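PDB 7CGF: PUM-HD domain-containing protein from Caenorhabditis elegans, which probably binds the 3' untranslated regions of messenger RNAs through its Pumilio homology domain, the part this chain comprises. Local coordinates for residues 296-308 and 328-340. The protein carries 2 engineered substitutions. Numbering follows the deposited sequence.
Sequences SVPIVVQMMKDQY and LILTVRPHIPVLR. With nucleotides of chain B.
Val297, whose CB rests against His335 CE1, has its carbonyl O held by the amide of Gln302: NE2 donates to Val297 O over 2.8 Å (N-H...O 150°), from above the carbonyl plane but with the O in the plane of the amide. This bond ties the residue before the N-cap to the first turn of helix 299-304. Pro298, the N-cap residue, sets CD 3.7 Å from His335 NE2, while its CB meets Thr331 CG2 at 3.6 Å as the two side chains slide past each other in opposite directions. Thr331 turns that methyl inward; its OG1 bonds to Glu327 O in its own helix. Val301 CG2 sits over one face of the imidazole, 3.9 Å from the centroid, a CH-pi contact shifted toward the ring's rim. With an alanine in place of His335, Val301 CG2 would probably lose the face it rests on, and a gap would open beside Pro298 CD. The contact joins the start of the last predicted Pumilio repeat to its end and the residues that follow, near the C-terminal end of the curved stack of helical repeats that binds RNA along its concave side; helix 299-304 crosses helix 328-332 at -75°. Deeper in, Val300 fits CG1 3.8 Å from Val332 CG2 and turns CG2 toward Leu328, with Ala289 of helix 279-290 beside it. Met304, bent at its thioether (chi3 77°), brings SD 3.8 Å from Val332 CG1 and also touches Leu339 CD1, near Leu349 of helix 345-351. Lys305 runs its extended chain alongside Leu339, CE 3.6 Å from CD2. Beyond it, Asp306 OD2 accepts from the backbone N of both Tyr308 and Ala309, capping the turn into helix 309-319, and Tyr308 CE1 approaches O2' of G2 in the RNA chain to 3.5 Å.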
loop_
_atom_site.group_PDB
_atom_site.type_symbol
_atom_site.label_atom_id
_atom_site.label_comp_id
_atom_site.label_asym_id
_atom_site.label_seq_id
_atom_site.Cartn_x
_atom_site.Cartn_y
_atom_site.Cartn_z
ATOM N N SER A 296 38.903 -19.874 -1.065
ATOM C CA SER A 296 38.263 -18.652 -1.541
ATOM C C SER A 296 38.303 -17.568 -0.464
ATOM O O SER A 296 38.590 -17.851 0.700
ATOM C CB SER A 296 36.817 -18.929 -1.963
ATOM N N VAL A 297 38.017 -16.331 -0.863
ATOM C CA VAL A 297 38.037 -15.187 0.047
ATOM C C VAL A 297 36.714 -15.147 0.811
ATOM O O VAL A 297 35.733 -15.770 0.370
ATOM C CB VAL A 297 38.298 -13.877 -0.716
ATOM C CG1 VAL A 297 39.507 -14.020 -1.625
ATOM C CG2 VAL A 297 37.089 -13.476 -1.515
ATOM N N PRO A 298 36.640 -14.460 1.958
ATOM C CA PRO A 298 35.393 -14.451 2.735
ATOM C C PRO A 298 34.247 -13.834 1.949
ATOM O O PRO A 298 34.447 -12.970 1.093
ATOM C CB PRO A 298 35.740 -13.600 3.962
ATOM C CG PRO A 298 37.230 -13.650 4.055
ATOM C CD PRO A 298 37.716 -13.725 2.646
ATOM N N ILE A 299 33.031 -14.292 2.265
ATOM C CA ILE A 299 31.837 -13.847 1.545
ATOM C C ILE A 299 31.718 -12.330 1.580
ATOM O O ILE A 299 31.351 -11.704 0.577
ATOM C CB ILE A 299 30.583 -14.533 2.126
ATOM C CG1 ILE A 299 30.657 -16.053 1.933
ATOM C CG2 ILE A 299 29.318 -13.990 1.502
ATOM C CD1 ILE A 299 30.477 -16.499 0.509
ATOM N N VAL A 300 32.015 -11.713 2.729
ATOM C CA VAL A 300 31.855 -10.266 2.868
ATOM C C VAL A 300 32.754 -9.522 1.885
ATOM O O VAL A 300 32.381 -8.456 1.375
ATOM C CB VAL A 300 32.108 -9.831 4.330
ATOM C CG1 VAL A 300 33.530 -10.224 4.802
ATOM C CG2 VAL A 300 31.857 -8.337 4.502
ATOM N N VAL A 301 33.929 -10.082 1.580
ATOM C CA VAL A 301 34.825 -9.471 0.604
ATOM C C VAL A 301 34.234 -9.567 -0.799
ATOM O O VAL A 301 34.167 -8.571 -1.529
ATOM C CB VAL A 301 36.213 -10.127 0.681
ATOM C CG1 VAL A 301 37.136 -9.533 -0.367
ATOM C CG2 VAL A 301 36.783 -9.966 2.085
ATOM N N GLN A 302 33.783 -10.766 -1.188
ATOM C CA GLN A 302 33.105 -10.941 -2.469
ATOM C C GLN A 302 31.904 -10.012 -2.584
ATOM O O GLN A 302 31.657 -9.426 -3.646
ATOM C CB GLN A 302 32.657 -12.389 -2.632
ATOM C CG GLN A 302 33.765 -13.413 -2.446
ATOM C CD GLN A 302 33.262 -14.839 -2.520
ATOM O OE1 GLN A 302 32.360 -15.152 -3.293
ATOM N NE2 GLN A 302 33.837 -15.713 -1.697
ATOM N N MET A 303 31.157 -9.856 -1.491
ATOM C CA MET A 303 29.980 -8.994 -1.504
ATOM C C MET A 303 30.351 -7.544 -1.786
ATOM O O MET A 303 29.624 -6.836 -2.489
ATOM C CB MET A 303 29.244 -9.120 -0.167
ATOM C CG MET A 303 28.488 -10.433 -0.025
ATOM S SD MET A 303 27.855 -10.655 1.657
ATOM C CE MET A 303 26.679 -9.311 1.774
ATOM N N MET A 304 31.476 -7.078 -1.250
ATOM C CA MET A 304 31.863 -5.687 -1.448
ATOM C C MET A 304 32.230 -5.395 -2.896
ATOM O O MET A 304 32.213 -4.228 -3.300
ATOM C CB MET A 304 33.031 -5.332 -0.524
ATOM C CG MET A 304 32.650 -5.253 0.946
ATOM S SD MET A 304 34.067 -5.024 2.039
ATOM C CE MET A 304 34.376 -3.280 1.783
ATOM N N LYS A 305 32.556 -6.421 -3.676
ATOM C CA LYS A 305 32.877 -6.268 -5.088
ATOM C C LYS A 305 31.642 -6.254 -5.981
ATOM O O LYS A 305 31.784 -6.080 -7.196
ATOM C CB LYS A 305 33.807 -7.397 -5.539
ATOM C CG LYS A 305 35.181 -7.390 -4.870
ATOM C CD LYS A 305 35.921 -8.700 -5.111
ATOM C CE LYS A 305 37.306 -8.667 -4.481
ATOM N NZ LYS A 305 37.951 -10.008 -4.449
ATOM N N ASP A 306 30.444 -6.428 -5.419
ATOM C CA ASP A 306 29.243 -6.674 -6.204
ATOM C C ASP A 306 28.325 -5.458 -6.213
ATOM O O ASP A 306 28.243 -4.701 -5.240
ATOM C CB ASP A 306 28.484 -7.905 -5.675
ATOM C CG ASP A 306 27.197 -8.172 -6.438
ATOM O OD1 ASP A 306 27.243 -8.822 -7.508
ATOM O OD2 ASP A 306 26.129 -7.738 -5.957
ATOM N N GLN A 307 27.634 -5.289 -7.346
ATOM C CA GLN A 307 26.825 -4.101 -7.600
ATOM C C GLN A 307 25.694 -3.927 -6.586
ATOM O O GLN A 307 25.304 -2.793 -6.293
ATOM C CB GLN A 307 26.250 -4.176 -9.014
ATOM C CG GLN A 307 25.376 -5.409 -9.236
ATOM C CD GLN A 307 24.821 -5.482 -10.635
ATOM O OE1 GLN A 307 24.714 -4.464 -11.322
ATOM N NE2 GLN A 307 24.473 -6.680 -11.070
ATOM N N TYR A 308 25.152 -5.027 -6.050
ATOM C CA TYR A 308 24.107 -4.936 -5.029
ATOM C C TYR A 308 24.622 -5.246 -3.635
ATOM O O TYR A 308 24.309 -4.513 -2.692
ATOM C CB TYR A 308 22.942 -5.882 -5.350
ATOM C CG TYR A 308 22.383 -5.686 -6.739
ATOM C CD1 TYR A 308 21.923 -4.441 -7.142
ATOM C CD2 TYR A 308 22.309 -6.748 -7.635
ATOM C CE1 TYR A 308 21.418 -4.250 -8.424
ATOM C CE2 TYR A 308 21.804 -6.564 -8.921
ATOM C CZ TYR A 308 21.363 -5.318 -9.291
ATOM O OH TYR A 308 20.858 -5.125 -10.563
ATOM N N LEU A 328 33.861 -8.134 11.410
ATOM C CA LEU A 328 33.848 -7.716 10.009
ATOM C C LEU A 328 35.127 -6.979 9.635
ATOM O O LEU A 328 35.683 -7.197 8.550
ATOM C CB LEU A 328 32.641 -6.821 9.736
ATOM C CG LEU A 328 31.279 -7.507 9.725
ATOM C CD1 LEU A 328 30.211 -6.459 9.857
ATOM C CD2 LEU A 328 31.109 -8.289 8.434
ATOM N N ILE A 329 35.590 -6.085 10.510
ATOM C CA ILE A 329 36.816 -5.329 10.243
ATOM C C ILE A 329 38.014 -6.268 10.150
ATOM O O ILE A 329 38.831 -6.178 9.224
ATOM C CB ILE A 329 37.025 -4.256 11.325
ATOM C CG1 ILE A 329 35.985 -3.143 11.183
ATOM C CG2 ILE A 329 38.457 -3.708 11.274
ATOM C CD1 ILE A 329 35.708 -2.392 12.476
ATOM N N LEU A 330 38.130 -7.193 11.102
ATOM C CA LEU A 330 39.262 -8.113 11.085
ATOM C C LEU A 330 39.233 -9.007 9.852
ATOM O O LEU A 330 40.288 -9.426 9.365
ATOM C CB LEU A 330 39.279 -8.935 12.376
ATOM C CG LEU A 330 39.496 -8.060 13.622
ATOM C CD1 LEU A 330 39.209 -8.799 14.918
ATOM C CD2 LEU A 330 40.913 -7.481 13.640
ATOM N N THR A 331 38.043 -9.270 9.306
ATOM C CA THR A 331 37.915 -10.107 8.122
ATOM C C THR A 331 38.225 -9.341 6.837
ATOM O O THR A 331 38.798 -9.911 5.902
ATOM C CB THR A 331 36.494 -10.689 8.066
ATOM O OG1 THR A 331 36.218 -11.372 9.297
ATOM C CG2 THR A 331 36.344 -11.665 6.920
ATOM N N VAL A 332 37.877 -8.061 6.781
ATOM C CA VAL A 332 37.963 -7.296 5.542
ATOM C C VAL A 332 39.328 -6.632 5.377
ATOM O O VAL A 332 39.863 -6.585 4.266
ATOM C CB VAL A 332 36.828 -6.255 5.497
ATOM C CG1 VAL A 332 37.061 -5.257 4.367
ATOM C CG2 VAL A 332 35.474 -6.947 5.324
ATOM N N ARG A 333 39.905 -6.130 6.471
ATOM C CA ARG A 333 41.101 -5.288 6.383
ATOM C C ARG A 333 42.237 -5.863 5.536
ATOM O O ARG A 333 42.840 -5.090 4.773
ATOM C CB ARG A 333 41.612 -4.954 7.793
ATOM C CG ARG A 333 42.555 -3.753 7.813
ATOM C CD ARG A 333 43.151 -3.484 9.191
ATOM N NE ARG A 333 42.212 -2.874 10.129
ATOM C CZ ARG A 333 41.854 -1.593 10.107
ATOM N NH1 ARG A 333 42.346 -0.783 9.180
ATOM N NH2 ARG A 333 40.999 -1.124 11.006
ATOM N N PRO A 334 42.584 -7.156 5.603
ATOM C CA PRO A 334 43.635 -7.667 4.702
ATOM C C PRO A 334 43.349 -7.461 3.221
ATOM O O PRO A 334 44.292 -7.356 2.425
ATOM C CB PRO A 334 43.696 -9.160 5.051
ATOM C CG PRO A 334 43.251 -9.228 6.465
ATOM C CD PRO A 334 42.198 -8.164 6.610
ATOM N N HIS A 335 42.084 -7.402 2.820
ATOM C CA HIS A 335 41.732 -7.339 1.408
ATOM C C HIS A 335 41.558 -5.916 0.901
ATOM O O HIS A 335 41.194 -5.730 -0.264
ATOM C CB HIS A 335 40.452 -8.140 1.160
ATOM C CG HIS A 335 40.529 -9.548 1.660
ATOM N ND1 HIS A 335 40.715 -10.625 0.821
ATOM C CD2 HIS A 335 40.463 -10.055 2.914
ATOM C CE1 HIS A 335 40.754 -11.735 1.535
ATOM N NE2 HIS A 335 40.602 -11.418 2.808
ATOM N N ILE A 336 41.821 -4.914 1.740
ATOM C CA ILE A 336 41.528 -3.530 1.357
ATOM C C ILE A 336 42.309 -3.072 0.128
ATOM O O ILE A 336 41.737 -2.339 -0.695
ATOM C CB ILE A 336 41.702 -2.601 2.567
ATOM C CG1 ILE A 336 40.705 -2.991 3.661
ATOM C CG2 ILE A 336 41.509 -1.145 2.168
ATOM C CD1 ILE A 336 40.473 -1.917 4.704
ATOM N N PRO A 337 43.602 -3.442 -0.070
ATOM C CA PRO A 337 44.285 -3.020 -1.304
ATOM C C PRO A 337 43.536 -3.401 -2.578
ATOM O O PRO A 337 43.180 -2.524 -3.374
ATOM C CB PRO A 337 45.644 -3.735 -1.218
ATOM C CG PRO A 337 45.483 -4.780 -0.149
ATOM C CD PRO A 337 44.528 -4.165 0.818
ATOM N N VAL A 338 43.272 -4.697 -2.770
ATOM C CA VAL A 338 42.640 -5.152 -4.003
ATOM C C VAL A 338 41.193 -4.676 -4.124
ATOM O O VAL A 338 40.676 -4.562 -5.242
ATOM C CB VAL A 338 42.734 -6.687 -4.107
ATOM C CG1 VAL A 338 44.147 -7.140 -3.774
ATOM C CG2 VAL A 338 41.715 -7.371 -3.209
ATOM N N LEU A 339 40.522 -4.384 -3.006
ATOM C CA LEU A 339 39.169 -3.848 -3.086
ATOM C C LEU A 339 39.154 -2.414 -3.586
ATOM O O LEU A 339 38.141 -1.970 -4.137
ATOM C CB LEU A 339 38.477 -3.927 -1.723
ATOM C CG LEU A 339 38.159 -5.330 -1.207
ATOM C CD1 LEU A 339 37.656 -5.269 0.223
ATOM C CD2 LEU A 339 37.138 -6.007 -2.101
ATOM N N ARG A 340 40.254 -1.680 -3.418
ATOM C CA ARG A 340 40.299 -0.306 -3.898
ATOM C C ARG A 340 40.241 -0.208 -5.424
ATOM O O ARG A 340 39.941 0.871 -5.949
ATOM C CB ARG A 340 41.561 0.381 -3.362
ATOM P P G B 2 22.533 3.874 -8.654
ATOM O OP1 G B 2 21.705 4.421 -9.754
ATOM O OP2 G B 2 22.680 4.673 -7.426
ATOM O "O5'" G B 2 21.855 2.479 -8.268
ATOM C "C5'" G B 2 21.857 1.398 -9.184
ATOM C "C4'" G B 2 21.070 0.233 -8.639
ATOM O "O4'" G B 2 21.721 -0.276 -7.449
ATOM C "C3'" G B 2 19.661 0.560 -8.178
ATOM O "O3'" G B 2 18.757 0.616 -9.265
ATOM C "C2'" G B 2 19.377 -0.554 -7.166
ATOM O "O2'" G B 2 19.047 -1.772 -7.818
ATOM C "C1'" G B 2 20.753 -0.731 -6.522
ATOM N N9 G B 2 20.873 0.032 -5.266
ATOM C C8 G B 2 21.091 1.378 -5.068
ATOM N N7 G B 2 21.121 1.722 -3.807
ATOM C C5 G B 2 20.903 0.530 -3.121
ATOM C C6 G B 2 20.828 0.257 -1.731
ATOM O O6 G B 2 20.943 1.030 -0.775
ATOM N N1 G B 2 20.600 -1.102 -1.490
ATOM C C2 G B 2 20.475 -2.057 -2.460
ATOM N N2 G B 2 20.243 -3.305 -2.021
ATOM N N3 G B 2 20.524 -1.813 -3.768
ATOM C C4 G B 2 20.751 -0.508 -4.009
#